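Long-range contacts in fiber (Human adenovirus 26, PDB 6FJP), which forms the receptor-binding knob of the viral fiber, the trimeric head through which adenovirus 26 probably attaches to host cells: residues A[14-19]-A[57-62]; A[49-54]-A[169-174]; A[136-141]-A[164-169]. All coordinates share one frame; numbering follows the deposited sequence.

Contact 1: residues A[14-19]-A[57-62]; sequences CKMSTE and KDVKIS
The flat group in this contact is the peptide joining Lys-15 to Met-16, and Ile-61 is what meets it: Lys-15 O lies 3.4 Å from Ile-61 CD1, which approaches obliquely to the peptide plane. Neither segment contains an aromatic ring or side-chain amide; the rings of Tyr-48 and Phe-171 instead border Met-16 from other loops. Two branches of Ile-61 also touch the sulfur, with Cys-14 SG 3.8 Å from Ile-61 CD1 and equally far from its CG2. The sulfur gets there because Cys-14 points it opposite the backbone nitrogen (chi1 -175°). Met-16 and Val-59 cross at about a right angle. The Met-16 chain turns at its last torsion (chi3 71°), bringing Met-16 CE to 4.0 Å from Val-59 CG1, and Val-59 CG2 is just as close; in the conformer described, the methyl lies against both branches. No direct hydrogen bond joins the segments. Water 1 bridges the backbones, donating to Met-16 O at 2.9 Å and to Lys-60 O at 3.0 Å. The loop is held in shape by Asp-21, whose carboxylate accepts from the amides of Met-16, Ser-17 and Thr-18. Here a loop of one sheet, running between strands 3-5 and 22-31, makes apolar packing against strand 58-65, outermost within this chain in the other sheet of the antiparallel beta-sandwich of the adenovirus knob.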
ATOM      1  N   CYS A  14      -8.872  -0.325  22.967  1.00 11.18           N
ATOM      2  CA  CYS A  14      -9.868   0.061  22.013  1.00 10.99           C
ATOM      3  C   CYS A  14     -11.200  -0.617  22.334  1.00 10.66           C
ATOM      4  O   CYS A  14     -11.248  -1.648  22.978  1.00 11.61           O
ATOM      5  CB  CYS A  14      -9.355  -0.366  20.621  1.00 11.02           C
ATOM      6  SG  CYS A  14     -10.338   0.123  19.207  1.00 12.57           S
ATOM      7  N   LYS A  15     -12.287   0.034  21.850  1.00 10.86           N
ATOM      8  CA  LYS A  15     -13.652  -0.482  21.971  1.00 11.08           C
ATOM      9  C   LYS A  15     -14.181  -0.913  20.608  1.00 10.68           C
ATOM     10  O   LYS A  15     -14.350  -0.092  19.707  1.00 11.63           O
ATOM     11  CB  LYS A  15     -14.572   0.602  22.516  1.00 11.97           C
ATOM     12  CG  LYS A  15     -16.058   0.211  22.509  1.00 13.01           C
ATOM     13  CD  LYS A  15     -16.909   1.239  23.209  1.00 15.23           C
ATOM     14  CE  LYS A  15     -18.366   0.863  23.181  1.00 16.92           C
ATOM     15  NZ  LYS A  15     -19.256   1.938  23.650  1.00 19.39           N
ATOM     16  N   MET A  16     -14.446  -2.209  20.473  1.00 10.81           N
ATOM     17  CA  MET A  16     -15.245  -2.736  19.331  1.00 11.24           C
ATOM     18  C   MET A  16     -16.696  -2.776  19.781  1.00 12.70           C
ATOM     19  O   MET A  16     -17.532  -2.185  19.090  1.00 14.49           O
ATOM     20  CB  MET A  16     -14.755  -4.122  18.901  1.00 10.78           C
ATOM     21  CG  MET A  16     -13.398  -4.097  18.248  1.00 10.09           C
ATOM     22  SD  MET A  16     -12.814  -5.690  17.704  1.00 10.19           S
ATOM     23  CE  MET A  16     -13.905  -5.981  16.320  1.00 10.58           C
ATOM     24  N   SER A  17     -16.938  -3.495  20.846  1.00 13.18           N
ATOM     25  CA  SER A  17     -18.275  -3.652  21.450  1.00 14.49           C
ATOM     26  C   SER A  17     -18.340  -2.983  22.821  1.00 14.72           C
ATOM     27  O   SER A  17     -19.287  -2.249  23.123  1.00 16.21           O
ATOM     28  CB  SER A  17     -18.595  -5.165  21.561  1.00 15.46           C
ATOM     29  OG  SER A  17     -19.701  -5.461  22.379  1.00 18.22           O
ATOM     30  N   THR A  18     -17.405  -3.334  23.694  1.00 14.43           N
ATOM     31  CA  THR A  18     -17.294  -2.789  25.049  1.00 15.43           C
ATOM     32  C   THR A  18     -15.915  -2.187  25.271  1.00 14.57           C
ATOM     33  O   THR A  18     -14.959  -2.436  24.542  1.00 13.04           O
ATOM     34  CB  THR A  18     -17.605  -3.891  26.094  1.00 17.02           C
ATOM     35  OG1 THR A  18     -16.890  -5.097  25.769  1.00 18.65           O
ATOM     36  CG2 THR A  18     -19.119  -4.179  26.094  1.00 18.37           C
ATOM     37  N   GLU A  19     -15.799  -1.398  26.346  1.00 15.62           N
ATOM     38  CA  GLU A  19     -14.556  -0.694  26.590  1.00 15.65           C
ATOM     39  C   GLU A  19     -13.373  -1.640  26.719  1.00 15.06           C
ATOM     40  O   GLU A  19     -13.432  -2.609  27.393  1.00 15.50           O
ATOM     41  CB  GLU A  19     -14.644   0.063  27.925  1.00 17.67           C
ATOM     42  CG  GLU A  19     -15.487   1.278  27.880  1.00 19.52           C
ATOM     43  CD  GLU A  19     -14.885   2.275  26.954  1.00 19.98           C
ATOM     44  OE1 GLU A  19     -15.572   2.694  26.013  1.00 21.48           O
ATOM     45  OE2 GLU A  19     -13.628   2.548  26.938  1.00 19.73           O
ATOM     46  N   LYS A  57     -21.833  -7.592  11.775  1.00 11.89           N
ATOM     47  CA  LYS A  57     -20.720  -7.725  10.818  1.00 11.37           C
ATOM     48  C   LYS A  57     -20.309  -6.375  10.225  1.00 10.90           C
ATOM     49  O   LYS A  57     -20.039  -6.220   9.001  1.00 10.75           O
ATOM     50  CB  LYS A  57     -21.082  -8.714   9.760  1.00 12.36           C
ATOM     51  CG  LYS A  57     -21.465 -10.087  10.330  1.00 14.03           C
ATOM     52  CD  LYS A  57     -21.660 -11.018   9.186  1.00 16.03           C
ATOM     53  CE  LYS A  57     -22.982 -10.913   8.581  1.00 20.75           C
ATOM     54  NZ  LYS A  57     -23.909 -11.918   9.200  1.00 23.00           N
ATOM     55  N   ASP A  58     -20.224  -5.363  11.083  1.00 10.88           N
ATOM     56  CA  ASP A  58     -19.895  -4.006  10.732  1.00 10.64           C
ATOM     57  C   ASP A  58     -19.444  -3.363  12.021  1.00 10.51           C
ATOM     58  O   ASP A  58     -20.260  -3.309  12.968  1.00 12.27           O
ATOM     59  CB  ASP A  58     -21.078  -3.236  10.098  1.00 11.50           C
ATOM     60  CG  ASP A  58     -20.710  -1.876   9.554  1.00 11.69           C
ATOM     61  OD1 ASP A  58     -19.892  -1.782   8.641  1.00 12.53           O
ATOM     62  OD2 ASP A  58     -21.272  -0.877  10.062  1.00 13.13           O
ATOM     63  N   VAL A  59     -18.155  -2.988  12.121  0.50 10.07           N
ATOM     64  CA  VAL A  59     -17.471  -2.397  13.333  0.50  9.80           C
ATOM     65  C   VAL A  59     -16.665  -1.158  12.966  0.50  9.56           C
ATOM     66  O   VAL A  59     -15.703  -1.281  12.149  0.50  8.94           O
ATOM     67  CB  VAL A  59     -16.475  -3.360  14.025  0.50  9.64           C
ATOM     68  CG1 VAL A  59     -15.866  -2.667  15.250  0.50  9.87           C
ATOM     69  CG2 VAL A  59     -17.183  -4.626  14.446  0.50 10.43           C
ATOM     70  N   LYS A  60     -17.021  -0.005  13.564  1.00 10.10           N
ATOM     71  CA  LYS A  60     -16.340   1.221  13.244  1.00 10.40           C
ATOM     72  C   LYS A  60     -15.482   1.677  14.426  1.00  9.75           C
ATOM     73  O   LYS A  60     -16.014   1.880  15.565  1.00 10.73           O
ATOM     74  CB  LYS A  60     -17.385   2.267  12.931  1.00 12.86           C
ATOM     75  CG  LYS A  60     -16.872   3.614  12.551  1.00 14.19           C
ATOM     76  CD  LYS A  60     -18.047   4.575  12.368  1.00 17.04           C
ATOM     77  CE  LYS A  60     -17.584   5.928  11.936  1.00 18.04           C
ATOM     78  NZ  LYS A  60     -18.787   6.729  11.747  1.00 18.39           N
ATOM     79  N   ILE A  61     -14.219   1.884  14.198  1.00  8.96           N
ATOM     80  CA  ILE A  61     -13.251   2.406  15.164  1.00  9.04           C
ATOM     81  C   ILE A  61     -12.990   3.835  14.800  1.00  8.72           C
ATOM     82  O   ILE A  61     -12.459   4.127  13.708  1.00  9.25           O
ATOM     83  CB  ILE A  61     -11.946   1.591  15.119  1.00  9.20           C
ATOM     84  CG1 ILE A  61     -12.195   0.091  15.339  1.00 10.25           C
ATOM     85  CG2 ILE A  61     -10.938   2.150  16.101  1.00  9.82           C
ATOM     86  CD1 ILE A  61     -12.973  -0.268  16.566  1.00 10.97           C
ATOM     87  N   SER A  62     -13.308   4.764  15.699  1.00  8.92           N
ATOM     88  CA  SER A  62     -13.181   6.186  15.401  1.00  9.40           C
ATOM     89  C   SER A  62     -12.042   6.842  16.184  1.00  9.14           C
ATOM     90  O   SER A  62     -12.024   6.780  17.430  1.00 10.37           O
ATOM     91  CB  SER A  62     -14.448   6.896  15.789  1.00 11.10           C
ATOM     92  OG  SER A  62     -15.530   6.463  15.005  1.00 13.02           O
TER
HETATM   93  O   HOH W   1     -17.624   0.370  17.669  1.00 21.59           O

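Contact 2: residues A[49-54]-A[169-174]; sequences HQMTAT and QQFDVT
Loop-to-loop pairing at one end of the knob's beta-sandwich brings His-49 and Met-51 against Gln-169, Gln-170 and Phe-171: the connection between strands 34-43 and 58-65 lies along the one that leads from strand 154-161 to strand 176-181. Between residues 49-54 and 169-174 there is one backbone hydrogen bond, and Met-51 also bonds to the backbone of Ala-168 next door. Met-51 N donates to Gln-169 O over 3.0 Å with an almost straight N-H...O angle of 176°, the donor tilted 26° from the carbonyl plane. Weaker support comes from a CA-H...O contact, Gln-170 CA lying 3.2 Å from His-49 O. The side chains of these two residues also meet. Gln-170 is fully extended, and its amide nitrogen comes within 3.4 Å of the imidazole, Gln-170 NE2 to His-49 CD2; ring and amide planes stand 60° apart, which rules out a flat stack. That amide is committed to another partner, since Gln-170 NE2 donates to Ala-43 O. Beyond the pairing, Asp-172 forms a salt bridge with Lys-117 of a neighbouring subunit, so residues 169-174 also take part in the trimer interface. Met-51 supplies the apolar half of the contact, with Met-51 CE 4.2 Å from Phe-171 CB. Its chain bends at the last torsion, and the methyl lies against the backbone of the opposite loop, Met-51 CE being 3.4 Å from Gln-169 O. The thioether sulfur, Met-51 SD, lies at the edge of the Phe-171 ring, near its plane.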
ATOM      1  N   HIS A  49     -14.596 -11.387  20.584  1.00 11.80           N
ATOM      2  CA  HIS A  49     -13.623 -12.433  20.916  1.00 12.78           C
ATOM      3  C   HIS A  49     -14.124 -13.828  20.587  1.00 12.68           C
ATOM      4  O   HIS A  49     -13.318 -14.739  20.307  1.00 13.25           O
ATOM      5  CB  HIS A  49     -13.201 -12.309  22.381  1.00 14.60           C
ATOM      6  CG  HIS A  49     -12.279 -13.381  22.822  1.00 16.87           C
ATOM      7  ND1 HIS A  49     -12.729 -14.493  23.474  1.00 19.30           N
ATOM      8  CD2 HIS A  49     -10.941 -13.532  22.667  1.00 17.78           C
ATOM      9  CE1 HIS A  49     -11.699 -15.304  23.701  1.00 19.95           C
ATOM     10  NE2 HIS A  49     -10.604 -14.734  23.242  1.00 20.15           N
ATOM     11  N   GLN A  50     -15.429 -14.019  20.607  1.00 13.30           N
ATOM     12  CA  GLN A  50     -16.018 -15.298  20.184  1.00 14.12           C
ATOM     13  C   GLN A  50     -17.357 -14.946  19.549  1.00 13.55           C
ATOM     14  O   GLN A  50     -18.375 -14.902  20.193  1.00 14.38           O
ATOM     15  CB  GLN A  50     -16.155 -16.288  21.336  1.00 16.97           C
ATOM     16  CG  GLN A  50     -16.493 -17.681  20.813  1.00 19.30           C
ATOM     17  CD  GLN A  50     -16.846 -18.656  21.893  1.00 22.33           C
ATOM     18  OE1 GLN A  50     -17.923 -19.260  21.869  1.00 27.56           O
ATOM     19  NE2 GLN A  50     -15.975 -18.819  22.869  1.00 24.29           N
ATOM     20  N   MET A  51     -17.291 -14.665  18.260  1.00 12.51           N
ATOM     21  CA  MET A  51     -18.482 -14.145  17.558  1.00 13.02           C
ATOM     22  C   MET A  51     -19.621 -15.155  17.533  1.00 13.95           C
ATOM     23  O   MET A  51     -19.412 -16.366  17.599  1.00 14.44           O
ATOM     24  CB  MET A  51     -18.135 -13.731  16.162  1.00 12.31           C
ATOM     25  CG  MET A  51     -17.230 -12.493  16.155  1.00 12.08           C
ATOM     26  SD  MET A  51     -16.699 -11.943  14.505  1.00 11.49           S
ATOM     27  CE  MET A  51     -15.381 -13.087  14.192  1.00 11.46           C
ATOM     28  N   THR A  52     -20.851 -14.650  17.479  1.00 14.80           N
ATOM     29  CA  THR A  52     -22.003 -15.498  17.256  1.00 16.92           C
ATOM     30  C   THR A  52     -22.549 -15.162  15.886  1.00 17.27           C
ATOM     31  O   THR A  52     -22.093 -14.271  15.237  1.00 17.12           O
ATOM     32  CB  THR A  52     -23.093 -15.264  18.299  1.00 18.16           C
ATOM     33  OG1 THR A  52     -23.703 -13.991  18.042  1.00 18.12           O
ATOM     34  CG2 THR A  52     -22.555 -15.322  19.724  1.00 18.83           C
ATOM     35  N   ALA A  53     -23.580 -15.890  15.482  1.00 19.42           N
ATOM     36  CA  ALA A  53     -24.236 -15.640  14.190  1.00 21.16           C
ATOM     37  C   ALA A  53     -24.881 -14.276  14.131  1.00 21.39           C
ATOM     38  O   ALA A  53     -25.011 -13.739  13.022  1.00 22.71           O
ATOM     39  CB  ALA A  53     -25.270 -16.711  13.881  1.00 23.10           C
ATOM     40  N   THR A  54     -25.207 -13.692  15.284  1.00 20.97           N
ATOM     41  CA  THR A  54     -25.844 -12.354  15.328  1.00 21.07           C
ATOM     42  C   THR A  54     -24.915 -11.195  15.642  1.00 18.79           C
ATOM     43  O   THR A  54     -25.334 -10.033  15.488  1.00 19.12           O
ATOM     44  CB  THR A  54     -27.016 -12.273  16.294  1.00 22.86           C
ATOM     45  OG1 THR A  54     -26.577 -12.488  17.642  1.00 21.72           O
ATOM     46  CG2 THR A  54     -28.078 -13.333  15.950  1.00 24.79           C
ATOM     47  N   GLN A 169     -15.457 -17.711  15.847  1.00 13.05           N
ATOM     48  CA  GLN A 169     -14.080 -17.250  15.691  1.00 12.19           C
ATOM     49  C   GLN A 169     -13.836 -16.006  16.495  1.00 11.57           C
ATOM     50  O   GLN A 169     -14.761 -15.221  16.817  1.00 12.23           O
ATOM     51  CB  GLN A 169     -13.761 -17.010  14.219  1.00 11.45           C
ATOM     52  CG  GLN A 169     -13.833 -18.286  13.368  1.00 12.31           C
ATOM     53  CD  GLN A 169     -13.416 -18.060  11.958  1.00 11.66           C
ATOM     54  OE1 GLN A 169     -12.281 -17.724  11.685  1.00 12.04           O
ATOM     55  NE2 GLN A 169     -14.376 -18.224  11.014  1.00 11.90           N
ATOM     56  N   GLN A 170     -12.558 -15.776  16.752  1.00 11.39           N
ATOM     57  CA  GLN A 170     -12.042 -14.556  17.384  1.00 11.70           C
ATOM     58  C   GLN A 170     -11.754 -13.542  16.338  1.00 10.71           C
ATOM     59  O   GLN A 170     -11.014 -13.833  15.376  1.00 11.84           O
ATOM     60  CB  GLN A 170     -10.811 -14.907  18.184  1.00 12.38           C
ATOM     61  CG  GLN A 170     -10.174 -13.729  18.913  1.00 13.33           C
ATOM     62  CD  GLN A 170      -8.982 -14.139  19.761  1.00 14.57           C
ATOM     63  OE1 GLN A 170      -8.548 -15.324  19.834  1.00 16.26           O
ATOM     64  NE2 GLN A 170      -8.406 -13.160  20.455  1.00 15.60           N
ATOM     65  N   PHE A 171     -12.302 -12.334  16.438  1.00 10.14           N
ATOM     66  CA  PHE A 171     -12.009 -11.318  15.451  1.00  9.49           C
ATOM     67  C   PHE A 171     -10.533 -10.951  15.540  1.00  8.59           C
ATOM     68  O   PHE A 171     -10.015 -10.501  16.586  1.00  9.29           O
ATOM     69  CB  PHE A 171     -12.859 -10.046  15.661  1.00  9.53           C
ATOM     70  CG  PHE A 171     -12.643  -8.998  14.593  1.00  9.24           C
ATOM     71  CD1 PHE A 171     -11.553  -8.175  14.612  1.00  9.20           C
ATOM     72  CD2 PHE A 171     -13.560  -8.878  13.549  1.00  9.48           C
ATOM     73  CE1 PHE A 171     -11.357  -7.280  13.623  1.00  9.33           C
ATOM     74  CE2 PHE A 171     -13.347  -7.948  12.554  1.00  9.93           C
ATOM     75  CZ  PHE A 171     -12.253  -7.142  12.593  1.00  9.45           C
ATOM     76  N   ASP A 172      -9.834 -11.068  14.409  1.00  8.16           N
ATOM     77  CA  ASP A 172      -8.436 -10.687  14.290  1.00  8.25           C
ATOM     78  C   ASP A 172      -8.206 -10.569  12.798  1.00  7.65           C
ATOM     79  O   ASP A 172      -8.751 -11.415  12.037  1.00  8.48           O
ATOM     80  CB  ASP A 172      -7.519 -11.723  14.894  1.00  8.98           C
ATOM     81  CG  ASP A 172      -6.075 -11.211  15.067  1.00  9.26           C
ATOM     82  OD1 ASP A 172      -5.844 -10.016  14.875  1.00 10.27           O
ATOM     83  OD2 ASP A 172      -5.201 -12.017  15.447  1.00 10.77           O
ATOM     84  N   VAL A 173      -7.506  -9.565  12.332  1.00  7.44           N
ATOM     85  CA  VAL A 173      -7.297  -9.367  10.878  1.00  7.47           C
ATOM     86  C   VAL A 173      -5.827  -9.133  10.559  1.00  7.30           C
ATOM     87  O   VAL A 173      -5.023  -8.686  11.406  1.00  7.99           O
ATOM     88  CB  VAL A 173      -8.147  -8.232  10.340  1.00  7.66           C
ATOM     89  CG1 VAL A 173      -9.623  -8.567  10.332  1.00  8.07           C
ATOM     90  CG2 VAL A 173      -7.897  -6.911  11.079  1.00  7.78           C
ATOM     91  N   THR A 174      -5.479  -9.463   9.327  1.00  7.35           N
ATOM     92  CA  THR A 174      -4.194  -9.137   8.773  1.00  7.28           C
ATOM     93  C   THR A 174      -3.925  -7.641   8.788  1.00  7.12           C
ATOM     94  O   THR A 174      -4.847  -6.824   8.913  1.00  8.51           O
ATOM     95  CB  THR A 174      -4.083  -9.710   7.352  1.00  7.26           C
ATOM     96  OG1 THR A 174      -5.180  -9.258   6.545  1.00  7.56           O
ATOM     97  CG2 THR A 174      -4.058 -11.210   7.361  1.00  8.25           C
TER

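Contact 3: residues A[136-141]-A[164-169]; sequences QPVIIT and KDYSAQ
Gln-136 and Gln-169 form a reciprocal pair of amide hydrogen bonds. Gln-169 NE2 donates to Gln-136 OE1 and Gln-136 NE2 donates to Gln-169 OE1, each over 2.9 Å, with the amide planes 27° apart and so nearly coplanar. The second bond falls on a lone pair of the acceptor, whereas the first donor is tilted from the carbonyl plane. Two bonds fix the rotation of both amides, and Gln-136 NE2 donates to Leu-130 O as well. A third bond runs from Tyr-166 OH to Pro-137 O, 2.8 Å long, the hydroxyl standing 35° above the carbonyl plane. Water 2 adds a bridge, donating to Pro-137 O and accepting from Lys-164 N.

Apolar and van der Waals contacts flank the phenol. Tyr-166 CE1 is 3.6 Å from Gln-136 CB, while Tyr-166 CE2 lies 3.9 Å from Val-138 CG2. Separately, a carbonyl oxygen, Lys-164 O, lies over the centre of one ring face, 4.1 Å above the plane, and Trp-162 stacks with the same ring.

Turns shape the loop itself: in the conformer described, Asp-165 OD1 accepts from both the amide and the hydroxyl of Ser-167, the former making an Asx turn, and a type II beta turn runs from Tyr-166 to Gln-169. Side-chain bonds thus fasten a turn-rich loop to the start of strand 137-144, at one end of the four-stranded antiparallel sheet of the knob's beta-sandwich.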
ATOM      1  N   GLN A 136     -11.437 -15.762   4.053  1.00  9.75           N
ATOM      2  CA  GLN A 136     -12.219 -14.971   5.016  1.00  9.55           C
ATOM      3  C   GLN A 136     -11.985 -13.475   4.870  1.00  9.08           C
ATOM      4  O   GLN A 136     -11.502 -12.793   5.762  1.00  8.70           O
ATOM      5  CB  GLN A 136     -11.938 -15.414   6.452  1.00  9.25           C
ATOM      6  CG  GLN A 136     -12.242 -16.870   6.660  1.00  9.80           C
ATOM      7  CD  GLN A 136     -12.435 -17.305   8.081  1.00  9.77           C
ATOM      8  OE1 GLN A 136     -13.259 -18.133   8.381  1.00 10.85           O
ATOM      9  NE2 GLN A 136     -11.633 -16.765   8.988  1.00  9.91           N
ATOM     10  N   PRO A 137     -12.383 -12.920   3.717  1.00  9.59           N
ATOM     11  CA  PRO A 137     -12.224 -11.468   3.533  1.00  9.41           C
ATOM     12  C   PRO A 137     -13.111 -10.668   4.486  1.00  9.08           C
ATOM     13  O   PRO A 137     -14.246 -11.052   4.849  1.00  9.88           O
ATOM     14  CB  PRO A 137     -12.735 -11.275   2.120  1.00 10.50           C
ATOM     15  CG  PRO A 137     -13.698 -12.378   1.878  1.00 11.26           C
ATOM     16  CD  PRO A 137     -13.086 -13.554   2.602  1.00 10.43           C
ATOM     17  N   VAL A 138     -12.572  -9.524   4.856  1.00  8.48           N
ATOM     18  CA  VAL A 138     -13.252  -8.475   5.636  1.00  8.59           C
ATOM     19  C   VAL A 138     -12.937  -7.185   4.897  1.00  7.87           C
ATOM     20  O   VAL A 138     -11.763  -6.880   4.636  1.00  8.44           O
ATOM     21  CB  VAL A 138     -12.708  -8.450   7.063  1.00  8.70           C
ATOM     22  CG1 VAL A 138     -13.248  -7.235   7.823  1.00  9.28           C
ATOM     23  CG2 VAL A 138     -13.030  -9.716   7.796  1.00  9.56           C
ATOM     24  N   ILE A 139     -13.959  -6.390   4.593  1.00  7.96           N
ATOM     25  CA  ILE A 139     -13.714  -5.101   3.930  1.00  8.13           C
ATOM     26  C   ILE A 139     -13.218  -4.129   4.978  1.00  7.55           C
ATOM     27  O   ILE A 139     -13.909  -3.930   6.011  1.00  8.75           O
ATOM     28  CB  ILE A 139     -14.990  -4.578   3.286  1.00  9.51           C
ATOM     29  CG1 ILE A 139     -15.560  -5.605   2.289  1.00 11.59           C
ATOM     30  CG2 ILE A 139     -14.726  -3.253   2.656  1.00  9.86           C
ATOM     31  CD1 ILE A 139     -17.063  -5.415   2.052  1.00 13.39           C
ATOM     32  N   ILE A 140     -12.111  -3.468   4.727  1.00  7.17           N
ATOM     33  CA  ILE A 140     -11.654  -2.349   5.514  1.00  7.26           C
ATOM     34  C   ILE A 140     -11.973  -1.064   4.765  1.00  6.90           C
ATOM     35  O   ILE A 140     -11.643  -0.927   3.578  1.00  7.55           O
ATOM     36  CB  ILE A 140     -10.166  -2.445   5.880  1.00  7.69           C
ATOM     37  CG1 ILE A 140      -9.790  -1.335   6.839  1.00  8.37           C
ATOM     38  CG2 ILE A 140      -9.226  -2.481   4.678  1.00  8.40           C
ATOM     39  CD1 ILE A 140      -8.376  -1.393   7.400  1.00  8.88           C
ATOM     40  N   THR A 141     -12.613  -0.120   5.475  1.00  6.99           N
ATOM     41  CA  THR A 141     -12.874   1.208   4.951  1.00  7.15           C
ATOM     42  C   THR A 141     -12.176   2.176   5.861  1.00  7.05           C
ATOM     43  O   THR A 141     -12.545   2.262   7.069  1.00  7.52           O
ATOM     44  CB  THR A 141     -14.370   1.545   4.890  1.00  7.76           C
ATOM     45  OG1 THR A 141     -15.041   0.617   4.056  1.00  8.20           O
ATOM     46  CG2 THR A 141     -14.563   2.917   4.287  1.00  8.42           C
ATOM     47  N   LYS A 164     -19.625 -12.951   5.328  0.50 14.72           N
ATOM     48  CA  LYS A 164     -19.457 -14.379   5.594  0.50 15.35           C
ATOM     49  C   LYS A 164     -19.730 -14.645   7.082  0.50 14.94           C
ATOM     50  O   LYS A 164     -19.684 -13.755   7.943  0.50 14.61           O
ATOM     51  CB  LYS A 164     -18.072 -14.852   5.115  0.50 15.78           C
ATOM     52  CG  LYS A 164     -17.942 -14.891   3.594  0.50 17.15           C
ATOM     53  CD  LYS A 164     -16.641 -15.554   3.158  0.50 18.15           C
ATOM     54  CE  LYS A 164     -16.557 -16.972   3.712  0.50 19.49           C
ATOM     55  NZ  LYS A 164     -15.867 -17.916   2.777  0.50 20.58           N
ATOM     56  N   ASP A 165     -20.021 -15.897   7.394  0.50 15.18           N
ATOM     57  CA  ASP A 165     -20.378 -16.273   8.766  0.50 15.55           C
ATOM     58  C   ASP A 165     -19.092 -16.601   9.483  0.50 14.90           C
ATOM     59  O   ASP A 165     -18.458 -17.646   9.183  0.50 14.68           O
ATOM     60  CB  ASP A 165     -21.311 -17.489   8.756  0.50 16.51           C
ATOM     61  CG  ASP A 165     -21.789 -17.916  10.171  0.50 17.12           C
ATOM     62  OD1 ASP A 165     -21.291 -17.421  11.184  0.50 15.98           O
ATOM     63  OD2 ASP A 165     -22.723 -18.764  10.269  0.50 19.00           O
ATOM     64  N   TYR A 166     -18.652 -15.709  10.394  1.00 14.73           N
ATOM     65  CA  TYR A 166     -17.428 -16.020  11.148  1.00 14.40           C
ATOM     66  C   TYR A 166     -17.747 -16.338  12.601  1.00 14.91           C
ATOM     67  O   TYR A 166     -16.913 -16.129  13.494  1.00 14.90           O
ATOM     68  CB  TYR A 166     -16.396 -14.880  11.027  1.00 13.99           C
ATOM     69  CG  TYR A 166     -16.003 -14.545   9.610  1.00 13.16           C
ATOM     70  CD1 TYR A 166     -15.823 -15.542   8.608  1.00 13.26           C
ATOM     71  CD2 TYR A 166     -15.758 -13.208   9.241  1.00 12.81           C
ATOM     72  CE1 TYR A 166     -15.437 -15.203   7.349  1.00 12.78           C
ATOM     73  CE2 TYR A 166     -15.371 -12.879   7.988  1.00 12.27           C
ATOM     74  CZ  TYR A 166     -15.225 -13.855   7.015  1.00 12.51           C
ATOM     75  OH  TYR A 166     -14.906 -13.597   5.704  1.00 12.62           O
ATOM     76  N   SER A 167     -18.936 -16.863  12.859  1.00 15.62           N
ATOM     77  CA  SER A 167     -19.292 -17.243  14.200  1.00 16.64           C
ATOM     78  C   SER A 167     -18.334 -18.301  14.759  1.00 15.98           C
ATOM     79  O   SER A 167     -17.738 -19.113  14.018  1.00 16.53           O
ATOM     80  CB  SER A 167     -20.751 -17.705  14.253  1.00 18.96           C
ATOM     81  OG  SER A 167     -20.946 -18.813  13.433  1.00 20.73           O
ATOM     82  N   ALA A 168     -18.148 -18.242  16.065  1.00 15.64           N
ATOM     83  CA  ALA A 168     -17.222 -19.051  16.831  1.00 16.24           C
ATOM     84  C   ALA A 168     -15.777 -18.643  16.709  1.00 15.77           C
ATOM     85  O   ALA A 168     -14.946 -19.133  17.475  1.00 18.82           O
ATOM     86  CB  ALA A 168     -17.399 -20.546  16.564  1.00 17.51           C
ATOM     87  N   GLN A 169     -15.457 -17.711  15.847  1.00 13.05           N
ATOM     88  CA  GLN A 169     -14.080 -17.250  15.691  1.00 12.19           C
ATOM     89  C   GLN A 169     -13.836 -16.006  16.495  1.00 11.57           C
ATOM     90  O   GLN A 169     -14.761 -15.221  16.817  1.00 12.23           O
ATOM     91  CB  GLN A 169     -13.761 -17.010  14.219  1.00 11.45           C
ATOM     92  CG  GLN A 169     -13.833 -18.286  13.368  1.00 12.31           C
ATOM     93  CD  GLN A 169     -13.416 -18.060  11.958  1.00 11.66           C
ATOM     94  OE1 GLN A 169     -12.281 -17.724  11.685  1.00 12.04           O
ATOM     95  NE2 GLN A 169     -14.376 -18.224  11.014  1.00 11.90           N
TER
HETATM   96  O   HOH W   2     -17.201 -11.629   4.103  1.00 18.63           O

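Contacts 2 and 3 are close neighbours, their centres about 7 Å apart, and they share Gln-169: its carbonyl serves contact 2 and its side-chain amide contact 3. A probable hydrogen bond joins them again, Met-51 O to Ala-168 N at 2.7 Å. Contact 1 lies deeper, its centre about 10 Å from the chain centre, against 18 and 17 Å for contacts 2 and 3. It touches contact 2 where Met-16 CE packs 3.6 Å from Phe-171 CD1, and contact 3 where Lys-57 CD comes within 3.6 Å of Lys-164 O. Contacts 1 and 3 reach the same four-stranded sheet. All three lie away from the glutamate site at Lys-30, Thr-182 and Gln-183.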